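Local coordinates for protein porin (Rhodobacter capsulatus, PDB 2POR) that forms trimeric outer-membrane channels that let small hydrophilic solutes diffuse passively across, up to about 0.6 kDa, at residues T106-N116 with K138-E149; L206-L217 with L252-V260. One frame throughout, in Å; residues are numbered along the deposited sequence.

Contact 1 is complete in sequence before contact 2 begins, and their centres lie about 23 Å apart on the same 16-stranded antiparallel barrel. Contact 1 joins the end of the long loop between strands 68-73 and 118-125, which in porins of this fold bends inward to narrow the pore, to the connection between strands 128-134 and 148-158. Its calcium, shared with a second subunit, ties that loop to the trimer interface. Contact 2 packs helix 208-214 on the hairpin of strands 243-254 and 258-272, within the wall of a single barrel. All these connections are at the same end of the barrel, and the contacts meet where Arg110 CZ packs 4.3 Å from Phe210 CZ.

Contact 1: T106-N116 with K138-E149; sequences TGDERLTAEDN and KVGETSEDDAQE. With CA (calcium ion), chain D; CA (calcium ion), chain B.
Thr106 and Glu149 run alongside each other, pointing opposite ways, with Thr106 CB 3.3 Å from Glu149 OE1, while the Thr106 hydroxyl bonds to Glu168. The next residue makes the direct hydrogen bond of the contact: Gly107 N donates to Glu149 OE1 (2.9 Å, nearly straight at 167°), reaching the oxygen from above the carboxylate plane. Asp108 turns away to bind another calcium ion together with Glu80. Arg110 rests CB against the same Glu149 oxygen, and its NE bonds Leu105 O. Leu111 lays CD1 3.8 Å from Glu149 CG, and a water accepts from Leu111 N and donates to Thr112 OG1 and Glu149 OE2. Were Glu149 replaced by an alanine, Gly107 N would probably lose its acceptor and this water one of its anchors. A second water accepts from Glu141 N and donates to Asp115 OD2; the two carboxylates, 4.4 Å apart from Asp115 OD1 to Glu141 OE2, flank another, and Glu141 OE2 also bonds Ser22 of the second subunit. The first torsion of Asn116 (chi1 -164°) sets its amide between Leu111 O, which ND2 meets in the amide plane, and a calcium that OD1 ligates at 2.2 Å. Lys138 O, Gly140 O and a water bind the same ion; Asp136 of the same chain, through both carboxylate oxygens, and Asn20 of the second subunit complete it: a calcium site bridging two subunits of the porin trimer.

Contact 2: L206-L217 with L252-V260; sequences LDRDFARAVFDL and LDIDTIDDV. With C8E ((hydroxyethyloxy)tri(ethyloxy)octane), chain E.
Phe215, just past the end of helix 208-214, presses its ring into the hairpin formed by strands 243-254 and 258-272. Asp258 lies over one face: its CB sits 3.8 Å from the ring centroid and only 13° off the normal, a CH-pi contact. At the ring edge, in plane, the methyl Ile254 CD1 meets Phe215 CE2 at 3.7 Å. Val260 flanks the ring, bringing CG1 to 3.9 Å from Phe215 CE1.

Ile254 reaches this far because its chain is extended beyond CG1 (chi2 177°), and the same CD1 also packs 4.0 Å from Ala211 CB and touches Leu206 CD1. The isoleucine thus sits among the end of strand 195-207, the helix and the aromatic ring, with Val227 of strand 226-240 against it as well. At the tip of the hairpin Ile257 and Asp258 are together paired with the single residue Ile254, a classic beta bulge, and both of their side chains leave the backbone toward the helix segment. The helix itself opens on an N-cap, Asp207 OD2 accepting from Phe210 N, and closes with a Schellman motif in which Asp216 takes positive phi and Leu217 N bonds Arg212 O.

That turn brings Leu217 back against Ile257, CD1 to CG2 at 3.7 Å. Ile257 CG2 also lies against Phe215 CD2. With chi2 bent to -53°, its other branch swings toward the helix, and CD1 meets Arg212 CG at 3.8 Å, the two side chains roughly perpendicular; the arginine's NE goes to Thr218 O. At the last turn of the helix, Val214 CG1 and Leu252 CD2 meet tip to tip, and Leu252 CD2 touches C8 of a bound detergent molecule at 3.7 Å.

Contact 1: T106-N116 with K138-E149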
loop_
_atom_site.group_PDB
_atom_site.type_symbol
_atom_site.label_atom_id
_atom_site.label_comp_id
_atom_site.label_asym_id
_atom_site.label_seq_id
_atom_site.Cartn_x
_atom_site.Cartn_y
_atom_site.Cartn_z
ATOM N N THR A 106 23.765 2.549 -14.846
ATOM C CA THR A 106 23.552 1.922 -13.540
ATOM C C THR A 106 22.564 2.719 -12.667
ATOM O O THR A 106 22.157 3.820 -13.072
ATOM C CB THR A 106 24.939 1.730 -12.782
ATOM O OG1 THR A 106 25.382 3.022 -12.334
ATOM C CG2 THR A 106 26.018 1.017 -13.663
ATOM N N GLY A 107 22.189 2.160 -11.499
ATOM C CA GLY A 107 21.325 2.794 -10.506
ATOM C C GLY A 107 19.957 2.934 -11.093
ATOM O O GLY A 107 19.659 2.411 -12.172
ATOM N N ASP A 108 19.098 3.580 -10.325
ATOM C CA ASP A 108 17.737 3.858 -10.742
ATOM C C ASP A 108 17.019 2.611 -11.286
ATOM O O ASP A 108 16.538 2.553 -12.431
ATOM C CB ASP A 108 17.726 4.934 -11.818
ATOM C CG ASP A 108 16.369 5.582 -12.033
ATOM O OD1 ASP A 108 15.477 5.431 -11.201
ATOM O OD2 ASP A 108 16.188 6.305 -13.022
ATOM N N GLU A 109 17.066 1.608 -10.399
ATOM C CA GLU A 109 16.371 0.334 -10.549
ATOM C C GLU A 109 16.997 -0.626 -11.571
ATOM O O GLU A 109 16.334 -1.580 -11.972
ATOM C CB GLU A 109 14.909 0.550 -10.944
ATOM C CG GLU A 109 14.123 1.369 -9.942
ATOM C CD GLU A 109 12.688 1.538 -10.375
ATOM O OE1 GLU A 109 12.466 2.265 -11.340
ATOM O OE2 GLU A 109 11.821 0.918 -9.756
ATOM N N ARG A 110 18.244 -0.446 -12.016
ATOM C CA ARG A 110 18.950 -1.422 -12.872
ATOM C C ARG A 110 19.081 -2.750 -12.116
ATOM O O ARG A 110 18.696 -3.808 -12.627
ATOM C CB ARG A 110 20.351 -0.897 -13.255
ATOM C CG ARG A 110 21.181 -1.802 -14.178
ATOM C CD ARG A 110 20.430 -1.869 -15.533
ATOM N NE ARG A 110 20.670 -0.632 -16.263
ATOM C CZ ARG A 110 19.825 -0.006 -17.077
ATOM N NH1 ARG A 110 18.631 -0.511 -17.288
ATOM N NH2 ARG A 110 20.165 1.111 -17.719
ATOM N N LEU A 111 19.577 -2.754 -10.882
ATOM C CA LEU A 111 19.699 -3.954 -10.095
ATOM C C LEU A 111 18.918 -3.942 -8.797
ATOM O O LEU A 111 18.872 -4.946 -8.074
ATOM C CB LEU A 111 21.157 -4.179 -9.807
ATOM C CG LEU A 111 22.015 -4.580 -10.988
ATOM C CD1 LEU A 111 23.457 -4.665 -10.623
ATOM C CD2 LEU A 111 21.571 -5.945 -11.425
ATOM N N THR A 112 18.278 -2.817 -8.448
ATOM C CA THR A 112 17.564 -2.705 -7.181
ATOM C C THR A 112 16.397 -3.682 -7.223
ATOM O O THR A 112 15.701 -3.733 -8.243
ATOM C CB THR A 112 17.040 -1.259 -7.011
ATOM O OG1 THR A 112 18.119 -0.414 -7.409
ATOM C CG2 THR A 112 16.540 -0.985 -5.610
ATOM N N ALA A 113 16.105 -4.417 -6.160
ATOM C CA ALA A 113 15.029 -5.387 -6.161
ATOM C C ALA A 113 14.659 -5.713 -4.725
ATOM O O ALA A 113 15.291 -5.190 -3.796
ATOM C CB ALA A 113 15.522 -6.662 -6.877
ATOM N N GLU A 114 13.678 -6.610 -4.535
ATOM C CA GLU A 114 13.249 -7.018 -3.230
ATOM C C GLU A 114 14.439 -7.479 -2.434
ATOM O O GLU A 114 15.308 -8.185 -2.935
ATOM C CB GLU A 114 12.230 -8.106 -3.410
ATOM C CG GLU A 114 11.765 -8.633 -2.058
ATOM C CD GLU A 114 10.583 -9.614 -2.026
ATOM O OE1 GLU A 114 10.160 -10.082 -3.078
ATOM O OE2 GLU A 114 10.079 -9.906 -0.936
ATOM N N ASP A 115 14.583 -6.968 -1.213
ATOM C CA ASP A 115 15.709 -7.256 -0.324
ATOM C C ASP A 115 17.071 -6.934 -0.887
ATOM O O ASP A 115 18.122 -7.484 -0.502
ATOM C CB ASP A 115 15.756 -8.725 0.077
ATOM C CG ASP A 115 14.600 -9.230 0.888
ATOM O OD1 ASP A 115 13.970 -8.450 1.609
ATOM O OD2 ASP A 115 14.347 -10.426 0.815
ATOM N N ASN A 116 17.073 -6.013 -1.841
ATOM C CA ASN A 116 18.316 -5.714 -2.492
ATOM C C ASN A 116 18.380 -4.210 -2.783
ATOM O O ASN A 116 18.160 -3.746 -3.912
ATOM C CB ASN A 116 18.442 -6.575 -3.790
ATOM C CG ASN A 116 19.901 -6.528 -4.226
ATOM O OD1 ASN A 116 20.860 -6.944 -3.497
ATOM N ND2 ASN A 116 20.073 -6.016 -5.455
ATOM N N LYS A 138 25.103 -9.619 -4.786
ATOM C CA LYS A 138 24.394 -10.828 -4.416
ATOM C C LYS A 138 22.917 -10.608 -4.532
ATOM O O LYS A 138 22.384 -9.563 -4.115
ATOM C CB LYS A 138 24.633 -11.269 -2.987
ATOM C CG LYS A 138 26.095 -11.460 -2.670
ATOM C CD LYS A 138 26.579 -12.604 -3.502
ATOM C CE LYS A 138 28.024 -12.897 -3.275
ATOM N NZ LYS A 138 28.160 -14.337 -3.406
ATOM N N VAL A 139 22.221 -11.583 -5.083
ATOM C CA VAL A 139 20.801 -11.516 -5.298
ATOM C C VAL A 139 20.090 -11.394 -3.977
ATOM O O VAL A 139 20.453 -12.144 -3.074
ATOM C CB VAL A 139 20.287 -12.781 -6.008
ATOM C CG1 VAL A 139 18.786 -12.695 -6.204
ATOM C CG2 VAL A 139 20.879 -12.848 -7.396
ATOM N N GLY A 140 19.109 -10.487 -3.820
ATOM C CA GLY A 140 18.421 -10.316 -2.544
ATOM C C GLY A 140 19.453 -10.161 -1.427
ATOM O O GLY A 140 20.523 -9.513 -1.589
ATOM N N GLU A 141 19.138 -10.855 -0.336
ATOM C CA GLU A 141 20.038 -10.963 0.799
ATOM C C GLU A 141 20.561 -12.383 0.823
ATOM O O GLU A 141 20.853 -12.930 1.889
ATOM C CB GLU A 141 19.294 -10.664 2.106
ATOM C CG GLU A 141 19.186 -9.133 2.308
ATOM C CD GLU A 141 18.221 -8.622 3.388
ATOM O OE1 GLU A 141 17.754 -9.368 4.249
ATOM O OE2 GLU A 141 17.900 -7.438 3.357
ATOM N N THR A 142 20.720 -12.978 -0.364
ATOM C CA THR A 142 21.158 -14.356 -0.459
ATOM C C THR A 142 22.636 -14.389 -0.770
ATOM O O THR A 142 23.303 -13.360 -0.851
ATOM C CB THR A 142 20.372 -15.137 -1.581
ATOM O OG1 THR A 142 20.900 -14.765 -2.876
ATOM C CG2 THR A 142 18.868 -14.940 -1.405
ATOM N N SER A 143 23.194 -15.586 -0.956
ATOM C CA SER A 143 24.555 -15.696 -1.412
ATOM C C SER A 143 24.648 -15.926 -2.918
ATOM O O SER A 143 25.766 -16.102 -3.419
ATOM C CB SER A 143 25.226 -16.828 -0.672
ATOM O OG SER A 143 25.388 -16.496 0.696
ATOM N N GLU A 144 23.551 -15.877 -3.689
ATOM C CA GLU A 144 23.658 -16.099 -5.123
ATOM C C GLU A 144 24.304 -14.911 -5.823
ATOM O O GLU A 144 23.870 -13.777 -5.597
ATOM C CB GLU A 144 22.245 -16.368 -5.643
ATOM C CG GLU A 144 22.233 -16.930 -7.074
ATOM C CD GLU A 144 20.912 -16.896 -7.857
ATOM O OE1 GLU A 144 19.838 -16.916 -7.247
ATOM O OE2 GLU A 144 20.967 -16.849 -9.095
ATOM N N ASP A 145 25.317 -15.126 -6.665
ATOM C CA ASP A 145 26.010 -14.062 -7.367
ATOM C C ASP A 145 25.146 -13.337 -8.333
ATOM O O ASP A 145 24.375 -13.961 -9.064
ATOM C CB ASP A 145 27.203 -14.538 -8.181
ATOM C CG ASP A 145 28.426 -14.974 -7.365
ATOM O OD1 ASP A 145 28.721 -14.363 -6.340
ATOM O OD2 ASP A 145 29.112 -15.914 -7.771
ATOM N N ASP A 146 25.285 -12.013 -8.353
ATOM C CA ASP A 146 24.461 -11.183 -9.214
ATOM C C ASP A 146 25.443 -10.390 -10.032
ATOM O O ASP A 146 26.653 -10.410 -9.799
ATOM C CB ASP A 146 23.550 -10.242 -8.334
ATOM C CG ASP A 146 22.308 -9.663 -9.010
ATOM O OD1 ASP A 146 22.138 -9.833 -10.214
ATOM O OD2 ASP A 146 21.474 -9.044 -8.356
ATOM N N ALA A 147 24.956 -9.721 -11.085
ATOM C CA ALA A 147 25.751 -8.698 -11.769
ATOM C C ALA A 147 26.027 -7.603 -10.713
ATOM O O ALA A 147 25.227 -7.468 -9.771
ATOM C CB ALA A 147 24.960 -8.057 -12.897
ATOM N N GLN A 148 27.098 -6.847 -10.783
ATOM C CA GLN A 148 27.323 -5.836 -9.774
ATOM C C GLN A 148 27.548 -4.529 -10.471
ATOM O O GLN A 148 28.355 -4.517 -11.400
ATOM C CB GLN A 148 28.496 -6.228 -9.006
ATOM C CG GLN A 148 28.741 -5.175 -7.957
ATOM C CD GLN A 148 29.785 -5.614 -6.976
ATOM O OE1 GLN A 148 29.762 -5.216 -5.817
ATOM N NE2 GLN A 148 30.711 -6.506 -7.311
ATOM N N GLU A 149 26.888 -3.432 -10.090
ATOM C CA GLU A 149 27.080 -2.174 -10.791
ATOM C C GLU A 149 27.890 -1.246 -9.904
ATOM O O GLU A 149 27.943 -1.485 -8.684
ATOM C CB GLU A 149 25.769 -1.507 -11.110
ATOM C CG GLU A 149 24.885 -1.270 -9.879
ATOM C CD GLU A 149 23.507 -0.722 -10.154
ATOM O OE1 GLU A 149 23.119 -0.580 -11.319
ATOM O OE2 GLU A 149 22.804 -0.448 -9.175
HETATM CA CA CA D . 22.064 -8.058 -2.085
HETATM CA CA CA B . 17.099 7.481 -14.702
HETATM O O HOH W 1 20.094 -0.311 -9.483
HETATM O O HOH W 2 19.075 -7.786 -8.502
HETATM O O HOH W 3 15.012 -7.185 3.717
HETATM O O HOH W 4 16.476 -12.470 -0.252
HETATM O O HOH W 5 20.745 -6.990 -0.461
HETATM O O HOH W 6 22.496 -7.607 -6.288
HETATM O O HOH W 7 15.372 9.027 -14.872
HETATM O O HOH W 8 17.880 8.796 -16.399
HETATM O O HOH W 9 18.423 5.688 -15.659
HETATM O O HOH W 10 15.582 6.572 -16.287
#

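Contact 2: L206-L217 with L252-V260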
loop_
_atom_site.group_PDB
_atom_site.type_symbol
_atom_site.label_atom_id
_atom_site.label_comp_id
_atom_site.label_asym_id
_atom_site.label_seq_id
_atom_site.Cartn_x
_atom_site.Cartn_y
_atom_site.Cartn_z
ATOM N N LEU A 206 28.072 -2.404 -24.471
ATOM C CA LEU A 206 26.923 -3.068 -23.894
ATOM C C LEU A 206 26.942 -4.554 -24.233
ATOM O O LEU A 206 27.578 -4.942 -25.212
ATOM C CB LEU A 206 25.655 -2.482 -24.457
ATOM C CG LEU A 206 25.339 -1.020 -24.170
ATOM C CD1 LEU A 206 24.021 -0.661 -24.836
ATOM C CD2 LEU A 206 25.302 -0.805 -22.650
ATOM N N ASP A 207 26.273 -5.402 -23.448
ATOM C CA ASP A 207 26.079 -6.794 -23.779
ATOM C C ASP A 207 25.224 -6.791 -25.046
ATOM O O ASP A 207 24.256 -6.025 -25.170
ATOM C CB ASP A 207 25.343 -7.488 -22.663
ATOM C CG ASP A 207 24.882 -8.888 -23.055
ATOM O OD1 ASP A 207 25.743 -9.764 -23.162
ATOM O OD2 ASP A 207 23.685 -9.079 -23.262
ATOM N N ARG A 208 25.550 -7.698 -25.977
ATOM C CA ARG A 208 24.837 -7.830 -27.243
ATOM C C ARG A 208 23.354 -8.011 -27.082
ATOM O O ARG A 208 22.569 -7.270 -27.678
ATOM C CB ARG A 208 25.349 -9.039 -28.061
ATOM C CG ARG A 208 24.623 -9.270 -29.408
ATOM C CD ARG A 208 24.933 -10.685 -29.930
ATOM N NE ARG A 208 24.328 -11.701 -29.081
ATOM C CZ ARG A 208 25.069 -12.674 -28.549
ATOM N NH1 ARG A 208 26.378 -12.789 -28.774
ATOM N NH2 ARG A 208 24.482 -13.530 -27.734
ATOM N N ASP A 209 22.949 -9.012 -26.301
ATOM C CA ASP A 209 21.535 -9.264 -26.218
ATOM C C ASP A 209 20.792 -8.215 -25.380
ATOM O O ASP A 209 19.630 -7.933 -25.655
ATOM C CB ASP A 209 21.346 -10.676 -25.670
ATOM C CG ASP A 209 21.790 -11.761 -26.683
ATOM O OD1 ASP A 209 21.807 -11.523 -27.888
ATOM O OD2 ASP A 209 22.130 -12.842 -26.235
ATOM N N PHE A 210 21.437 -7.573 -24.418
ATOM C CA PHE A 210 20.833 -6.438 -23.695
ATOM C C PHE A 210 20.589 -5.290 -24.719
ATOM O O PHE A 210 19.473 -4.738 -24.819
ATOM C CB PHE A 210 21.832 -6.085 -22.553
ATOM C CG PHE A 210 21.570 -4.805 -21.765
ATOM C CD1 PHE A 210 22.047 -3.589 -22.237
ATOM C CD2 PHE A 210 20.853 -4.855 -20.587
ATOM C CE1 PHE A 210 21.805 -2.423 -21.534
ATOM C CE2 PHE A 210 20.615 -3.682 -19.884
ATOM C CZ PHE A 210 21.088 -2.474 -20.358
ATOM N N ALA A 211 21.577 -4.970 -25.573
ATOM C CA ALA A 211 21.419 -3.984 -26.623
ATOM C C ALA A 211 20.305 -4.294 -27.591
ATOM O O ALA A 211 19.518 -3.418 -27.968
ATOM C CB ALA A 211 22.740 -3.888 -27.358
ATOM N N ARG A 212 20.151 -5.552 -28.024
ATOM C CA ARG A 212 19.088 -5.914 -28.951
ATOM C C ARG A 212 17.729 -5.733 -28.305
ATOM O O ARG A 212 16.772 -5.313 -28.959
ATOM C CB ARG A 212 19.240 -7.382 -29.395
ATOM C CG ARG A 212 20.535 -7.634 -30.216
ATOM C CD ARG A 212 20.743 -9.154 -30.635
ATOM N NE ARG A 212 19.594 -9.623 -31.396
ATOM C CZ ARG A 212 19.486 -9.467 -32.715
ATOM N NH1 ARG A 212 20.462 -8.930 -33.423
ATOM N NH2 ARG A 212 18.413 -9.859 -33.362
ATOM N N ALA A 213 17.612 -6.045 -27.013
ATOM C CA ALA A 213 16.340 -5.874 -26.286
ATOM C C ALA A 213 15.935 -4.391 -26.193
ATOM O O ALA A 213 14.738 -4.113 -26.200
ATOM C CB ALA A 213 16.453 -6.450 -24.881
ATOM N N VAL A 214 16.869 -3.412 -26.188
ATOM C CA VAL A 214 16.545 -1.982 -26.263
ATOM C C VAL A 214 15.698 -1.757 -27.490
ATOM O O VAL A 214 14.729 -1.005 -27.407
ATOM C CB VAL A 214 17.788 -1.049 -26.417
ATOM C CG1 VAL A 214 17.426 0.425 -26.700
ATOM C CG2 VAL A 214 18.562 -1.147 -25.144
ATOM N N PHE A 215 16.031 -2.403 -28.630
ATOM C CA PHE A 215 15.301 -2.201 -29.885
ATOM C C PHE A 215 14.224 -3.241 -30.120
ATOM O O PHE A 215 13.625 -3.331 -31.200
ATOM C CB PHE A 215 16.288 -2.171 -31.073
ATOM C CG PHE A 215 17.154 -0.908 -31.138
ATOM C CD1 PHE A 215 16.685 0.198 -31.815
ATOM C CD2 PHE A 215 18.374 -0.864 -30.494
ATOM C CE1 PHE A 215 17.442 1.346 -31.833
ATOM C CE2 PHE A 215 19.124 0.289 -30.515
ATOM C CZ PHE A 215 18.655 1.387 -31.182
ATOM N N ASP A 216 13.940 -3.986 -29.053
ATOM C CA ASP A 216 12.910 -4.984 -29.036
ATOM C C ASP A 216 13.190 -6.115 -30.033
ATOM O O ASP A 216 12.269 -6.592 -30.719
ATOM C CB ASP A 216 11.602 -4.270 -29.338
ATOM C CG ASP A 216 10.420 -4.889 -28.650
ATOM O OD1 ASP A 216 10.605 -5.450 -27.568
ATOM O OD2 ASP A 216 9.325 -4.799 -29.206
ATOM N N LEU A 217 14.461 -6.525 -30.119
ATOM C CA LEU A 217 14.896 -7.536 -31.083
ATOM C C LEU A 217 15.164 -8.814 -30.316
ATOM O O LEU A 217 15.635 -8.726 -29.168
ATOM C CB LEU A 217 16.167 -7.074 -31.799
ATOM C CG LEU A 217 16.071 -5.797 -32.625
ATOM C CD1 LEU A 217 17.436 -5.468 -33.136
ATOM C CD2 LEU A 217 15.073 -5.943 -33.730
ATOM N N LEU A 252 20.749 7.498 -29.851
ATOM C CA LEU A 252 21.410 6.327 -29.313
ATOM C C LEU A 252 21.848 5.554 -30.549
ATOM O O LEU A 252 21.027 5.348 -31.442
ATOM C CB LEU A 252 20.429 5.531 -28.512
ATOM C CG LEU A 252 20.877 4.177 -28.010
ATOM C CD1 LEU A 252 22.113 4.265 -27.131
ATOM C CD2 LEU A 252 19.664 3.578 -27.322
ATOM N N ASP A 253 23.111 5.174 -30.604
ATOM C CA ASP A 253 23.692 4.513 -31.755
ATOM C C ASP A 253 24.432 3.252 -31.304
ATOM O O ASP A 253 25.535 3.362 -30.740
ATOM C CB ASP A 253 24.612 5.548 -32.395
ATOM C CG ASP A 253 25.247 5.232 -33.747
ATOM O OD1 ASP A 253 25.249 4.066 -34.141
ATOM O OD2 ASP A 253 25.738 6.164 -34.401
ATOM N N ILE A 254 23.906 2.039 -31.517
ATOM C CA ILE A 254 24.600 0.851 -31.070
ATOM C C ILE A 254 25.065 0.118 -32.313
ATOM O O ILE A 254 24.278 -0.290 -33.183
ATOM C CB ILE A 254 23.708 -0.083 -30.279
ATOM C CG1 ILE A 254 23.023 0.706 -29.128
ATOM C CG2 ILE A 254 24.583 -1.224 -29.745
ATOM C CD1 ILE A 254 22.027 -0.079 -28.262
ATOM N N ASP A 255 26.374 -0.007 -32.312
ATOM C CA ASP A 255 27.114 -0.635 -33.380
ATOM C C ASP A 255 26.636 -2.076 -33.567
ATOM O O ASP A 255 26.459 -2.840 -32.613
ATOM C CB ASP A 255 28.592 -0.614 -33.024
ATOM C CG ASP A 255 29.532 -1.096 -34.130
ATOM O OD1 ASP A 255 29.354 -0.703 -35.288
ATOM O OD2 ASP A 255 30.448 -1.861 -33.832
ATOM N N THR A 256 26.411 -2.351 -34.854
ATOM C CA THR A 256 25.945 -3.613 -35.405
ATOM C C THR A 256 24.471 -3.815 -35.085
ATOM O O THR A 256 23.914 -4.762 -35.635
ATOM C CB THR A 256 26.721 -4.916 -34.902
ATOM O OG1 THR A 256 26.304 -5.226 -33.598
ATOM C CG2 THR A 256 28.225 -4.748 -34.892
ATOM N N ILE A 257 23.748 -3.022 -34.270
ATOM C CA ILE A 257 22.332 -3.292 -33.991
ATOM C C ILE A 257 21.575 -2.215 -34.706
ATOM O O ILE A 257 21.080 -2.471 -35.796
ATOM C CB ILE A 257 21.963 -3.238 -32.465
ATOM C CG1 ILE A 257 22.900 -4.137 -31.658
ATOM C CG2 ILE A 257 20.480 -3.555 -32.302
ATOM C CD1 ILE A 257 23.060 -5.582 -32.094
ATOM N N ASP A 258 21.514 -0.989 -34.187
ATOM C CA ASP A 258 20.735 0.054 -34.817
ATOM C C ASP A 258 21.023 1.404 -34.105
ATOM O O ASP A 258 21.800 1.432 -33.152
ATOM C CB ASP A 258 19.242 -0.306 -34.719
ATOM C CG ASP A 258 18.366 0.286 -35.842
ATOM O OD1 ASP A 258 18.851 1.034 -36.718
ATOM O OD2 ASP A 258 17.164 -0.007 -35.848
ATOM N N ASP A 259 20.427 2.484 -34.606
ATOM C CA ASP A 259 20.494 3.818 -34.049
ATOM C C ASP A 259 19.076 4.353 -34.014
ATOM O O ASP A 259 18.196 3.849 -34.717
ATOM C CB ASP A 259 21.357 4.765 -34.889
ATOM C CG ASP A 259 21.001 4.886 -36.371
ATOM O OD1 ASP A 259 20.015 5.523 -36.714
ATOM O OD2 ASP A 259 21.726 4.335 -37.191
ATOM N N VAL A 260 18.804 5.336 -33.165
ATOM C CA VAL A 260 17.497 5.963 -33.112
ATOM C C VAL A 260 17.766 7.398 -32.630
ATOM O O VAL A 260 18.726 7.660 -31.891
ATOM C CB VAL A 260 16.586 5.136 -32.134
ATOM C CG1 VAL A 260 17.162 5.035 -30.714
ATOM C CG2 VAL A 260 15.211 5.775 -32.158
HETATM C C1 C8E E . 23.350 2.424 -22.078
HETATM C C2 C8E E . 22.075 1.724 -21.679
HETATM C C3 C8E E . 20.999 2.361 -22.490
HETATM C C4 C8E E . 19.750 1.692 -21.992
HETATM C C5 C8E E . 18.528 2.595 -22.099
HETATM C C6 C8E E . 18.247 3.138 -23.496
HETATM C C7 C8E E . 16.831 3.728 -23.639
HETATM C C8 C8E E . 16.762 4.212 -25.062
HETATM O O9 C8E E . 15.534 4.520 -25.687
HETATM C C10 C8E E . 15.406 3.868 -26.947
HETATM C C11 C8E E . 14.291 4.453 -27.745
HETATM O O12 C8E E . 13.591 3.644 -28.676
HETATM C C13 C8E E . 12.422 3.036 -28.114
HETATM C C14 C8E E . 12.325 1.506 -28.183
HETATM O O15 C8E E . 12.469 0.857 -29.465
HETATM C C16 C8E E . 11.348 0.036 -29.863
HETATM C C17 C8E E . 10.478 0.516 -31.053
HETATM O O18 C8E E . 9.622 -0.320 -31.881
HETATM C C19 C8E E . 10.343 -0.981 -32.962
HETATM C C20 C8E E . 9.924 -0.686 -34.420
HETATM O O21 C8E E . 9.391 0.642 -34.511
#